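Local coordinates for tryptophan halogenase superfamily (Brevundimonas sp. BAL3, PDB 6FRL), which is a flavin-dependent halogenase that prefers bromination over chlorination, at residues 10-15 / 216-221; 81-86 / 280-285; 190-195 / 207-212; 348-353 / 395-400. All blocks are in the same frame, centred on the assembly; numbering follows the deposited sequence.

In the fold
The four contacts form two pairs. Contacts 1 and 3, with centres about 17 Å apart, belong to the Rossmann-type part of the fold that probably holds the flavin. Leu207 of the hairpin in contact 3 packs on the parallel strands of contact 1, its CG 4.0 Å from Phe220 CE2 and its CD1 4.1 Å from Val15 CG1. Contacts 2 and 4, about 20 Å apart between centres, touch where Lys85 NZ lies 2.8 Å from Ser352 OG. From the family sequence pattern around these two residues, that meeting point probably lies near the halogenation site. The nearest atoms of contacts 1 and 4 are about 15 Å apart.

Contact 1. Residues 10-15 / 216-221; sequences RIRSVV and EGDLFV
Arg12 and Asp218 join the chain just before two parallel strands, 13-15 and 219-221, in a Rossmann-type sheet. The arginine grips side-on: Arg12 NE bonds Asp218 OD2 at 2.9 Å on its syn lone pair, the oxygen lying in the guanidinium plane, and NH2 reaches OD1 at 2.9 Å, the two planes only 18° apart. OD2 also accepts the backbone N of Arg12 at 3.0 Å, on its anti side, so three N-H groups of one residue satisfy this carboxylate. An alanine at Asp218 would probably leave the guanidinium and the amide of Arg12 without their acceptor, close to the like charge of Arg372. Ser13 OG accepts the amide of Asp218 at 3.1 Å. The ladder starts with a weak bond from Leu219 N to Ser13 O, then strengthens as Val15 N meets Leu219 O (2.9 Å) and Val221 N meets Val15 O (3.0 Å). Val15 and Phe220 lie side by side, Val15 CB 3.7 Å from Phe220 CE2, and both touch strand 204-209 of the hairpin. On the face of Val14 and Leu219, Phe369 and Phe374 cover the leucine. Strand 40-45 flanks 13-17, and 337-339 flanks 219-222.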
loop_
_atom_site.group_PDB
_atom_site.type_symbol
_atom_site.label_atom_id
_atom_site.label_comp_id
_atom_site.label_asym_id
_atom_site.label_seq_id
_atom_site.Cartn_x
_atom_site.Cartn_y
_atom_site.Cartn_z
ATOM N N ARG B 10 -20.402 8.032 23.330
ATOM C CA ARG B 10 -21.166 7.145 22.433
ATOM C C ARG B 10 -22.232 7.796 21.517
ATOM O O ARG B 10 -23.153 8.470 21.999
ATOM C CB ARG B 10 -21.867 6.078 23.319
ATOM C CG ARG B 10 -22.195 4.761 22.643
ATOM C CD ARG B 10 -23.034 3.828 23.546
ATOM N NE ARG B 10 -22.307 3.247 24.683
ATOM C CZ ARG B 10 -21.314 2.356 24.593
ATOM N NH1 ARG B 10 -20.881 1.910 23.410
ATOM N NH2 ARG B 10 -20.730 1.896 25.702
ATOM N N ILE B 11 -22.111 7.573 20.202
ATOM C CA ILE B 11 -23.208 7.891 19.244
ATOM C C ILE B 11 -24.432 6.998 19.575
ATOM O O ILE B 11 -24.313 5.765 19.662
ATOM C CB ILE B 11 -22.802 7.660 17.743
ATOM C CG1 ILE B 11 -21.587 8.507 17.322
ATOM C CG2 ILE B 11 -23.965 7.940 16.794
ATOM C CD1 ILE B 11 -21.849 9.990 17.210
ATOM N N ARG B 12 -25.586 7.616 19.769
ATOM C CA ARG B 12 -26.827 6.889 20.106
ATOM C C ARG B 12 -27.773 6.674 18.924
ATOM O O ARG B 12 -28.685 5.869 19.007
ATOM C CB ARG B 12 -27.584 7.655 21.217
ATOM C CG ARG B 12 -26.754 7.907 22.482
ATOM C CD ARG B 12 -27.289 9.066 23.282
ATOM N NE ARG B 12 -27.212 10.340 22.558
ATOM C CZ ARG B 12 -27.651 11.510 23.026
ATOM N NH1 ARG B 12 -28.188 11.607 24.252
ATOM N NH2 ARG B 12 -27.546 12.603 22.279
ATOM N N SER B 13 -27.587 7.421 17.847
ATOM C CA SER B 13 -28.538 7.416 16.762
ATOM C C SER B 13 -27.888 7.893 15.456
ATOM O O SER B 13 -26.959 8.735 15.479
ATOM C CB SER B 13 -29.721 8.311 17.101
ATOM O OG SER B 13 -29.311 9.655 17.387
ATOM N N VAL B 14 -28.377 7.348 14.337
ATOM C CA VAL B 14 -27.865 7.669 13.013
ATOM C C VAL B 14 -29.047 7.905 12.093
ATOM O O VAL B 14 -29.973 7.062 12.014
ATOM C CB VAL B 14 -26.992 6.545 12.422
ATOM C CG1 VAL B 14 -26.513 6.916 11.001
ATOM C CG2 VAL B 14 -25.816 6.247 13.346
ATOM N N VAL B 15 -29.011 9.031 11.392
ATOM C CA VAL B 15 -30.094 9.389 10.495
ATOM C C VAL B 15 -29.538 9.495 9.086
ATOM O O VAL B 15 -28.659 10.310 8.826
ATOM C CB VAL B 15 -30.760 10.739 10.893
ATOM C CG1 VAL B 15 -31.899 11.097 9.925
ATOM C CG2 VAL B 15 -31.268 10.684 12.333
ATOM N N GLU B 216 -34.488 13.708 15.081
ATOM C CA GLU B 216 -33.255 14.047 15.736
ATOM C C GLU B 216 -32.254 12.955 15.490
ATOM O O GLU B 216 -32.643 11.785 15.318
ATOM C CB GLU B 216 -33.462 14.134 17.249
ATOM C CG GLU B 216 -34.474 15.172 17.745
ATOM C CD GLU B 216 -34.594 15.170 19.253
ATOM O OE1 GLU B 216 -34.707 14.070 19.847
ATOM O OE2 GLU B 216 -34.561 16.271 19.837
ATOM N N GLY B 217 -30.972 13.335 15.492
ATOM C CA GLY B 217 -29.870 12.396 15.421
ATOM C C GLY B 217 -28.568 12.985 15.927
ATOM O O GLY B 217 -28.354 14.185 15.864
ATOM N N ASP B 218 -27.696 12.133 16.432
ATOM C CA ASP B 218 -26.323 12.512 16.759
ATOM C C ASP B 218 -25.395 12.578 15.530
ATOM O O ASP B 218 -24.483 13.413 15.502
ATOM C CB ASP B 218 -25.742 11.527 17.756
ATOM C CG ASP B 218 -26.461 11.550 19.086
ATOM O OD1 ASP B 218 -27.184 12.556 19.360
ATOM O OD2 ASP B 218 -26.265 10.562 19.855
ATOM N N LEU B 219 -25.606 11.661 14.565
ATOM C CA LEU B 219 -24.814 11.522 13.335
ATOM C C LEU B 219 -25.755 11.472 12.133
ATOM O O LEU B 219 -26.673 10.663 12.096
ATOM C CB LEU B 219 -23.920 10.263 13.371
ATOM C CG LEU B 219 -23.089 9.964 12.089
ATOM C CD1 LEU B 219 -21.987 10.995 11.947
ATOM C CD2 LEU B 219 -22.446 8.570 12.009
ATOM N N PHE B 220 -25.499 12.329 11.155
ATOM C CA PHE B 220 -26.245 12.377 9.919
ATOM C C PHE B 220 -25.396 11.930 8.727
ATOM O O PHE B 220 -24.241 12.380 8.591
ATOM C CB PHE B 220 -26.754 13.806 9.680
ATOM C CG PHE B 220 -27.884 14.184 10.586
ATOM C CD1 PHE B 220 -27.634 14.566 11.898
ATOM C CD2 PHE B 220 -29.202 14.072 10.155
ATOM C CE1 PHE B 220 -28.680 14.844 12.751
ATOM C CE2 PHE B 220 -30.241 14.375 11.004
ATOM C CZ PHE B 220 -29.983 14.752 12.303
ATOM N N VAL B 221 -25.966 11.066 7.865
ATOM C CA VAL B 221 -25.346 10.700 6.590
ATOM C C VAL B 221 -26.172 11.299 5.467
ATOM O O VAL B 221 -27.363 11.030 5.358
ATOM C CB VAL B 221 -25.236 9.172 6.368
ATOM C CG1 VAL B 221 -24.309 8.887 5.194
ATOM C CG2 VAL B 221 -24.728 8.452 7.610
#

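Contact 2. Residues 81-86 / 280-285; sequences QATCKL and GIPLRH
Gln81 and Ala82 run past Leu283 and Arg284 with CA atoms 5.3 to 5.6 Å apart, where the start of strand 83-85, at the edge of a three-stranded antiparallel sheet, meets the turn of the beta hairpin 276-282/286-293. Residues 280-282 close a sequence matching the WxWxIP signature of flavin-dependent halogenases. Gln81 has a left-handed backbone conformation, and its carbonyl accepts Arg284 N at 3.1 Å, the one backbone-to-backbone hydrogen bond between the segments. Leu283 CB rests against the same oxygen. Thr83 then spans the gap with its side chain: OG1, set between the backbone N and the carbonyl carbon (chi1 67°), donates to Pro282 O at 2.8 Å and also bonds His166 ND1, while its CG2 methyl packs against Arg284 N. Arg284 bends at chi3 and brings its guanidinium back over Gln81, whose carbonyl carbon sits over one face. NH1 makes a weak bond to Ala82 O at the edge, 2.7 Å away. The strongest partner of Arg284 lies beyond the two segments, Asp505, in a salt bridge with NE; NH1 also bonds Met77 O and NH2 bonds Arg78 O, in helix 73-79. A leucine at Arg284 would probably leave Asp505 without its mate and strip these carbonyls of their donors, untying the hairpin turn from the helix end. The Gln81 amide and the His285 ring are turned 29° apart, Gln81 NE2 standing 3.4 Å from His285 CD2. One water ties the two residues together, accepting from Gln81 NE2 at 2.6 Å and from His285 N at 2.8 Å.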
loop_
_atom_site.group_PDB
_atom_site.type_symbol
_atom_site.label_atom_id
_atom_site.label_comp_id
_atom_site.label_asym_id
_atom_site.label_seq_id
_atom_site.Cartn_x
_atom_site.Cartn_y
_atom_site.Cartn_z
ATOM N N GLN B 81 -32.054 -9.201 -11.173
ATOM C CA GLN B 81 -32.052 -9.422 -12.621
ATOM C C GLN B 81 -30.616 -9.388 -13.189
ATOM O O GLN B 81 -30.391 -9.076 -14.354
ATOM C CB GLN B 81 -32.963 -8.411 -13.367
ATOM C CG GLN B 81 -34.471 -8.589 -13.150
ATOM C CD GLN B 81 -35.009 -9.939 -13.654
ATOM O OE1 GLN B 81 -35.524 -10.727 -12.874
ATOM N NE2 GLN B 81 -34.853 -10.219 -14.954
ATOM N N ALA B 82 -29.658 -9.775 -12.358
ATOM C CA ALA B 82 -28.244 -9.571 -12.642
ATOM C C ALA B 82 -27.679 -10.585 -13.597
ATOM O O ALA B 82 -28.211 -11.695 -13.724
ATOM C CB ALA B 82 -27.436 -9.644 -11.356
ATOM N N THR B 83 -26.574 -10.194 -14.223
ATOM C CA THR B 83 -25.714 -11.103 -14.988
ATOM C C THR B 83 -24.247 -10.902 -14.556
ATOM O O THR B 83 -23.916 -9.937 -13.858
ATOM C CB THR B 83 -25.796 -10.811 -16.500
ATOM O OG1 THR B 83 -25.229 -9.518 -16.767
ATOM C CG2 THR B 83 -27.235 -10.820 -16.981
ATOM N N CYS B 84 -23.392 -11.812 -14.996
ATOM C CA CYS B 84 -21.962 -11.752 -14.703
ATOM C C CYS B 84 -21.234 -10.661 -15.490
ATOM O O CYS B 84 -21.586 -10.385 -16.643
ATOM C CB CYS B 84 -21.306 -13.095 -15.028
ATOM S SG CYS B 84 -22.084 -14.500 -14.213
ATOM N N LYS B 85 -20.246 -10.036 -14.846
ATOM C CA LYS B 85 -19.374 -9.051 -15.495
ATOM C C LYS B 85 -17.912 -9.446 -15.309
ATOM O O LYS B 85 -17.366 -9.365 -14.180
ATOM C CB LYS B 85 -19.575 -7.641 -14.943
ATOM C CG LYS B 85 -18.624 -6.640 -15.615
ATOM C CD LYS B 85 -18.804 -5.217 -15.157
ATOM C CE LYS B 85 -17.688 -4.305 -15.625
ATOM N NZ LYS B 85 -17.584 -3.059 -14.789
ATOM N N LEU B 86 -17.279 -9.859 -16.409
ATOM C CA LEU B 86 -15.850 -10.185 -16.380
ATOM C C LEU B 86 -14.869 -9.016 -16.644
ATOM O O LEU B 86 -13.665 -9.182 -16.446
ATOM C CB LEU B 86 -15.569 -11.311 -17.353
ATOM C CG LEU B 86 -16.074 -12.656 -16.841
ATOM C CD1 LEU B 86 -15.964 -13.664 -17.965
ATOM C CD2 LEU B 86 -15.326 -13.122 -15.603
ATOM N N GLY B 280 -23.435 0.072 -22.515
ATOM C CA GLY B 280 -24.334 -1.033 -22.760
ATOM C C GLY B 280 -24.198 -2.069 -21.669
ATOM O O GLY B 280 -23.265 -2.851 -21.683
ATOM N N ILE B 281 -25.144 -2.062 -20.732
ATOM C CA ILE B 281 -25.066 -2.848 -19.522
ATOM C C ILE B 281 -26.155 -3.923 -19.570
ATOM O O ILE B 281 -27.336 -3.625 -19.442
ATOM C CB ILE B 281 -25.187 -1.908 -18.314
ATOM C CG1 ILE B 281 -23.935 -0.988 -18.301
ATOM C CG2 ILE B 281 -25.369 -2.708 -17.006
ATOM C CD1 ILE B 281 -23.838 -0.013 -17.144
ATOM N N PRO B 282 -25.758 -5.183 -19.815
ATOM C CA PRO B 282 -26.760 -6.212 -19.998
ATOM C C PRO B 282 -27.286 -6.793 -18.678
ATOM O O PRO B 282 -26.503 -7.251 -17.847
ATOM C CB PRO B 282 -26.007 -7.278 -20.775
ATOM C CG PRO B 282 -24.569 -7.092 -20.439
ATOM C CD PRO B 282 -24.376 -5.693 -19.978
ATOM N N LEU B 283 -28.610 -6.739 -18.495
ATOM C CA LEU B 283 -29.311 -7.547 -17.478
ATOM C C LEU B 283 -29.864 -8.793 -18.144
ATOM O O LEU B 283 -29.688 -8.965 -19.352
ATOM C CB LEU B 283 -30.418 -6.720 -16.789
ATOM C CG LEU B 283 -29.949 -5.385 -16.168
ATOM C CD1 LEU B 283 -31.071 -4.657 -15.459
ATOM C CD2 LEU B 283 -28.785 -5.584 -15.214
ATOM N N ARG B 284 -30.501 -9.667 -17.365
ATOM C CA ARG B 284 -31.011 -10.960 -17.888
ATOM C C ARG B 284 -32.003 -10.864 -19.037
ATOM O O ARG B 284 -31.859 -11.616 -20.002
ATOM C CB ARG B 284 -31.593 -11.854 -16.777
ATOM C CG ARG B 284 -30.532 -12.704 -16.095
ATOM C CD ARG B 284 -31.085 -13.959 -15.441
ATOM N NE ARG B 284 -32.070 -13.663 -14.400
ATOM C CZ ARG B 284 -31.804 -13.131 -13.195
ATOM N NH1 ARG B 284 -30.555 -12.796 -12.813
ATOM N NH2 ARG B 284 -32.823 -12.917 -12.343
ATOM N N HIS B 285 -32.990 -9.970 -18.930
ATOM C CA HIS B 285 -34.003 -9.739 -20.009
ATOM C C HIS B 285 -34.085 -8.262 -20.469
ATOM O O HIS B 285 -34.888 -7.907 -21.328
ATOM C CB HIS B 285 -35.415 -10.211 -19.572
ATOM C CG HIS B 285 -35.454 -11.578 -18.947
ATOM N ND1 HIS B 285 -35.179 -12.733 -19.648
ATOM C CD2 HIS B 285 -35.766 -11.972 -17.686
ATOM C CE1 HIS B 285 -35.298 -13.779 -18.841
ATOM N NE2 HIS B 285 -35.656 -13.342 -17.645
HETATM O O HOH W 1 -33.918 -8.576 -16.743
#

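Contact 3. Residues 190-195 / 207-212; sequences ARIRSV and LTLDDG
Arg193 crosses to residues 208-212 because its CG stands anti to the backbone N (chi1 -172°) and the chain bends at chi3 (-63°), laying the guanidinium over the neighbouring turn. The setting is a beta hairpin, strands 192-197 and 204-209, interrupted by a classic bulge: Arg193 and Ser194 both face Thr208. Thr208 O therefore accepts two amides, Arg193 N at 2.8 Å and Ser194 N at 3.2 Å, both in the carbonyl plane. Thr208 N returns a nearly straight bond to Ser194 O at 2.8 Å, and beyond the bulge Asp210 N bonds Arg191 O. On the face shared by Ser194 and Thr208, Ser194 OG sits against Thr208 CB, while Thr208 OG1 has its own partner in Glu196. Val195 and Leu207 share the other face, where Val195 CG2 approaches Leu207. Ile192 CD1 meets Leu207 CD1 at 3.9 Å; separately, Ala190 CB touches Leu209 CD1. Ile192 and Leu207 also pack on Val17 and Val44, so the hairpin packs on strands 13-17 and 40-45 of the parallel sheet. A type I turn closes residues 209-212, with Gly212 N bonded to Leu209 O. Leu209 O lies over one face of the Arg193 guanidinium, 3.5 Å above its plane and offset toward the rim. Arg193 NH2 reaches the next carbonyl oxygen, Asp210 O, at 2.7 Å, approaching from above the carbonyl plane.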
loop_
_atom_site.group_PDB
_atom_site.type_symbol
_atom_site.label_atom_id
_atom_site.label_comp_id
_atom_site.label_asym_id
_atom_site.label_seq_id
_atom_site.Cartn_x
_atom_site.Cartn_y
_atom_site.Cartn_z
ATOM N N ALA B 190 -41.461 10.556 3.889
ATOM C CA ALA B 190 -41.752 11.973 4.158
ATOM C C ALA B 190 -40.779 12.884 3.430
ATOM O O ALA B 190 -39.589 12.568 3.339
ATOM C CB ALA B 190 -41.657 12.248 5.649
ATOM N N ARG B 191 -41.293 13.999 2.902
ATOM C CA ARG B 191 -40.457 15.110 2.416
ATOM C C ARG B 191 -39.893 15.918 3.590
ATOM O O ARG B 191 -40.527 16.020 4.635
ATOM C CB ARG B 191 -41.262 16.047 1.510
ATOM C CG ARG B 191 -41.719 15.451 0.201
ATOM C CD ARG B 191 -42.356 16.514 -0.691
ATOM N NE ARG B 191 -43.216 15.908 -1.721
ATOM C CZ ARG B 191 -43.650 16.505 -2.841
ATOM N NH1 ARG B 191 -43.307 17.762 -3.144
ATOM N NH2 ARG B 191 -44.439 15.825 -3.681
ATOM N N ILE B 192 -38.702 16.483 3.413
ATOM C CA ILE B 192 -38.030 17.248 4.460
ATOM C C ILE B 192 -38.259 18.710 4.124
ATOM O O ILE B 192 -37.974 19.121 2.988
ATOM C CB ILE B 192 -36.517 16.915 4.501
ATOM C CG1 ILE B 192 -36.311 15.421 4.863
ATOM C CG2 ILE B 192 -35.771 17.764 5.537
ATOM C CD1 ILE B 192 -35.012 14.828 4.373
ATOM N N ARG B 193 -38.799 19.478 5.084
ATOM C CA ARG B 193 -39.047 20.926 4.891
ATOM C C ARG B 193 -37.778 21.741 5.139
ATOM O O ARG B 193 -37.487 22.671 4.392
ATOM C CB ARG B 193 -40.146 21.424 5.844
ATOM C CG ARG B 193 -40.630 22.866 5.615
ATOM C CD ARG B 193 -41.400 23.391 6.837
ATOM N NE ARG B 193 -42.632 22.637 7.132
ATOM C CZ ARG B 193 -43.163 22.446 8.349
ATOM N NH1 ARG B 193 -42.606 22.946 9.456
ATOM N NH2 ARG B 193 -44.286 21.748 8.468
ATOM N N SER B 194 -37.054 21.382 6.200
ATOM C CA SER B 194 -35.880 22.110 6.657
ATOM C C SER B 194 -34.900 21.260 7.499
ATOM O O SER B 194 -35.269 20.260 8.123
ATOM C CB SER B 194 -36.310 23.324 7.491
ATOM O OG SER B 194 -36.946 22.940 8.704
ATOM N N VAL B 195 -33.659 21.738 7.543
ATOM C CA VAL B 195 -32.618 21.223 8.421
ATOM C C VAL B 195 -32.344 22.251 9.513
ATOM O O VAL B 195 -32.091 23.402 9.209
ATOM C CB VAL B 195 -31.312 20.969 7.632
ATOM C CG1 VAL B 195 -30.291 20.270 8.518
ATOM C CG2 VAL B 195 -31.604 20.108 6.413
ATOM N N LEU B 207 -33.956 17.001 11.515
ATOM C CA LEU B 207 -34.712 17.312 10.301
ATOM C C LEU B 207 -36.145 17.674 10.680
ATOM O O LEU B 207 -36.722 17.049 11.565
ATOM C CB LEU B 207 -34.775 16.114 9.361
ATOM C CG LEU B 207 -33.517 15.375 8.973
ATOM C CD1 LEU B 207 -33.878 14.216 8.068
ATOM C CD2 LEU B 207 -32.564 16.302 8.261
ATOM N N THR B 208 -36.709 18.667 9.995
ATOM C CA THR B 208 -38.108 19.038 10.163
ATOM C C THR B 208 -38.860 18.565 8.930
ATOM O O THR B 208 -38.567 18.993 7.801
ATOM C CB THR B 208 -38.289 20.565 10.386
ATOM O OG1 THR B 208 -37.753 20.942 11.671
ATOM C CG2 THR B 208 -39.777 20.986 10.314
ATOM N N LEU B 209 -39.838 17.685 9.146
ATOM C CA LEU B 209 -40.615 17.114 8.033
ATOM C C LEU B 209 -41.718 18.073 7.577
ATOM O O LEU B 209 -42.004 19.049 8.265
ATOM C CB LEU B 209 -41.204 15.770 8.455
ATOM C CG LEU B 209 -40.233 14.758 9.075
ATOM C CD1 LEU B 209 -40.889 13.399 9.293
ATOM C CD2 LEU B 209 -38.990 14.598 8.198
ATOM N N ASP B 210 -42.318 17.795 6.414
ATOM C CA ASP B 210 -43.516 18.529 5.906
ATOM C C ASP B 210 -44.669 18.582 6.902
ATOM O O ASP B 210 -45.283 19.620 7.050
ATOM C CB ASP B 210 -44.051 17.923 4.583
ATOM C CG ASP B 210 -43.579 18.668 3.338
ATOM O OD1 ASP B 210 -43.139 19.834 3.415
ATOM O OD2 ASP B 210 -43.684 18.083 2.247
ATOM N N ASP B 211 -44.943 17.480 7.591
ATOM C CA ASP B 211 -45.971 17.448 8.647
ATOM C C ASP B 211 -45.560 18.077 10.003
ATOM O O ASP B 211 -46.377 18.115 10.928
ATOM C CB ASP B 211 -46.579 16.021 8.819
ATOM C CG ASP B 211 -45.608 14.996 9.400
ATOM O OD1 ASP B 211 -44.687 15.361 10.154
ATOM O OD2 ASP B 211 -45.792 13.790 9.113
ATOM N N GLY B 212 -44.312 18.532 10.135
ATOM C CA GLY B 212 -43.847 19.220 11.341
ATOM C C GLY B 212 -43.154 18.332 12.368
ATOM O O GLY B 212 -42.629 18.845 13.371
#

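Contact 4. Residues 348-353 / 395-400; sequences EPLEST and DFIILH
His400 is met from two directions by the loop 348-353: Leu350 over one face of its ring and Glu351 at the edge. Leu350 CD2 stands 4.1 Å from the ring centroid, 26° off the normal, in a CH-pi contact as the two side chains run antiparallel alongside each other. Glu351 OE2 lies in the ring plane and takes the NE2 hydrogen at 2.6 Å through its anti lone pair, with the carboxylate turned 61° from the ring. The glutamate chain bends at chi2 (-86°), which curls the carboxylate back to this position. At the other ring nitrogen, His400 ND1 donates to Phe396 O, 2.8 Å away and one helical turn earlier, again in the ring plane. Bonds at both nitrogens would hold the rotation of the imidazole. Phe396 completes the cluster: His400 CE1 sits over one of its faces, 3.7 Å above the plane, and Glu351 CD approaches its CE2 obliquely at 3.4 Å. Ile397 packs between helix and loop, its CG2 4.0 Å from Leu350 CD2 and its CD1 3.8 Å from Glu348 O. The Glu348 side chain passes Ile397 the opposite way, its OE1 bound by Tyr401 and Trp277. Glu351 OE1 has a second partner in His102 ND1. Pro-Leu-Glu-Ser-Thr at 349-353 matches a sequence of the tryptophan halogenases that probably borders the active site. Helix 376-402 backs the loop leading into helix 354-367, with Phe90 of strand 87-91 and Ile453 of helix 447-456 packed around Glu351 and His400.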
loop_
_atom_site.group_PDB
_atom_site.type_symbol
_atom_site.label_atom_id
_atom_site.label_comp_id
_atom_site.label_asym_id
_atom_site.label_seq_id
_atom_site.Cartn_x
_atom_site.Cartn_y
_atom_site.Cartn_z
ATOM N N GLU B 348 -18.173 10.291 -14.138
ATOM C CA GLU B 348 -18.895 9.538 -15.148
ATOM C C GLU B 348 -18.582 8.034 -15.067
ATOM O O GLU B 348 -17.474 7.675 -14.676
ATOM C CB GLU B 348 -18.496 10.080 -16.511
ATOM C CG GLU B 348 -17.024 9.832 -16.860
ATOM C CD GLU B 348 -16.508 10.673 -18.013
ATOM O OE1 GLU B 348 -16.477 10.153 -19.170
ATOM O OE2 GLU B 348 -16.106 11.813 -17.748
ATOM N N PRO B 349 -19.531 7.147 -15.455
ATOM C CA PRO B 349 -19.414 5.682 -15.229
ATOM C C PRO B 349 -18.583 4.913 -16.257
ATOM O O PRO B 349 -18.927 3.762 -16.631
ATOM C CB PRO B 349 -20.877 5.205 -15.276
ATOM C CG PRO B 349 -21.533 6.155 -16.224
ATOM C CD PRO B 349 -20.868 7.497 -15.987
ATOM N N LEU B 350 -17.466 5.511 -16.668
ATOM C CA LEU B 350 -16.636 4.951 -17.728
ATOM C C LEU B 350 -15.994 3.662 -17.247
ATOM O O LEU B 350 -15.795 2.724 -18.034
ATOM C CB LEU B 350 -15.558 5.964 -18.178
ATOM C CG LEU B 350 -14.600 5.522 -19.302
ATOM C CD1 LEU B 350 -15.353 5.248 -20.590
ATOM C CD2 LEU B 350 -13.545 6.595 -19.562
ATOM N N GLU B 351 -15.642 3.647 -15.964
ATOM C CA GLU B 351 -15.031 2.502 -15.339
ATOM C C GLU B 351 -15.854 2.004 -14.127
ATOM O O GLU B 351 -15.297 1.455 -13.165
ATOM C CB GLU B 351 -13.550 2.809 -15.037
ATOM C CG GLU B 351 -12.656 2.786 -16.286
ATOM C CD GLU B 351 -12.122 1.408 -16.674
ATOM O OE1 GLU B 351 -12.440 0.399 -16.033
ATOM O OE2 GLU B 351 -11.342 1.327 -17.652
ATOM N N SER B 352 -17.179 2.179 -14.195
ATOM C CA SER B 352 -18.112 1.515 -13.268
ATOM C C SER B 352 -17.786 1.793 -11.788
ATOM O O SER B 352 -17.635 0.859 -11.008
ATOM C CB SER B 352 -18.064 -0.019 -13.499
ATOM O OG SER B 352 -18.283 -0.384 -14.864
ATOM N N THR B 353 -17.652 3.061 -11.402
ATOM C CA THR B 353 -17.096 3.379 -10.081
ATOM C C THR B 353 -18.054 3.975 -9.066
ATOM O O THR B 353 -17.668 4.175 -7.934
ATOM C CB THR B 353 -15.878 4.332 -10.182
ATOM O OG1 THR B 353 -16.253 5.496 -10.921
ATOM C CG2 THR B 353 -14.664 3.630 -10.841
ATOM N N ASP B 395 -7.981 10.573 -12.479
ATOM C CA ASP B 395 -6.791 10.353 -13.311
ATOM C C ASP B 395 -6.886 9.100 -14.171
ATOM O O ASP B 395 -6.527 9.140 -15.338
ATOM C CB ASP B 395 -5.522 10.289 -12.445
ATOM C CG ASP B 395 -5.152 11.638 -11.854
ATOM O OD1 ASP B 395 -5.895 12.628 -12.057
ATOM O OD2 ASP B 395 -4.118 11.698 -11.170
ATOM N N PHE B 396 -7.363 7.988 -13.614
ATOM C CA PHE B 396 -7.590 6.804 -14.443
ATOM C C PHE B 396 -8.580 7.091 -15.563
ATOM O O PHE B 396 -8.335 6.689 -16.704
ATOM C CB PHE B 396 -8.051 5.611 -13.581
ATOM C CG PHE B 396 -8.079 4.291 -14.305
ATOM C CD1 PHE B 396 -6.921 3.780 -14.884
ATOM C CD2 PHE B 396 -9.242 3.522 -14.350
ATOM C CE1 PHE B 396 -6.938 2.534 -15.541
ATOM C CE2 PHE B 396 -9.261 2.292 -14.998
ATOM C CZ PHE B 396 -8.097 1.802 -15.600
ATOM N N ILE B 397 -9.687 7.792 -15.248
ATOM C CA ILE B 397 -10.691 8.150 -16.277
ATOM C C ILE B 397 -10.082 9.068 -17.367
ATOM O O ILE B 397 -10.222 8.815 -18.553
ATOM C CB ILE B 397 -11.971 8.772 -15.650
ATOM C CG1 ILE B 397 -12.721 7.674 -14.876
ATOM C CG2 ILE B 397 -12.873 9.368 -16.731
ATOM C CD1 ILE B 397 -13.755 8.165 -13.895
ATOM N N ILE B 398 -9.387 10.114 -16.940
ATOM C CA ILE B 398 -8.699 11.025 -17.853
ATOM C C ILE B 398 -7.820 10.288 -18.895
ATOM O O ILE B 398 -7.900 10.577 -20.108
ATOM C CB ILE B 398 -7.839 12.036 -17.053
ATOM C CG1 ILE B 398 -8.754 13.045 -16.364
ATOM C CG2 ILE B 398 -6.859 12.771 -17.982
ATOM C CD1 ILE B 398 -8.070 13.892 -15.322
ATOM N N LEU B 399 -7.003 9.344 -18.417
ATOM C CA LEU B 399 -6.090 8.579 -19.270
ATOM C C LEU B 399 -6.758 8.018 -20.514
ATOM O O LEU B 399 -6.131 8.018 -21.585
ATOM C CB LEU B 399 -5.406 7.425 -18.489
ATOM C CG LEU B 399 -4.298 6.676 -19.235
ATOM C CD1 LEU B 399 -3.124 7.586 -19.538
ATOM C CD2 LEU B 399 -3.827 5.461 -18.484
ATOM N N HIS B 400 -7.994 7.529 -20.370
ATOM C CA HIS B 400 -8.729 6.900 -21.472
ATOM C C HIS B 400 -8.911 7.913 -22.652
ATOM O O HIS B 400 -8.758 7.578 -23.852
ATOM C CB HIS B 400 -10.102 6.398 -21.013
ATOM C CG HIS B 400 -10.087 5.233 -20.055
ATOM N ND1 HIS B 400 -9.649 5.336 -18.751
ATOM C CD2 HIS B 400 -10.568 3.960 -20.187
ATOM C CE1 HIS B 400 -9.825 4.177 -18.131
ATOM N NE2 HIS B 400 -10.380 3.326 -18.979
#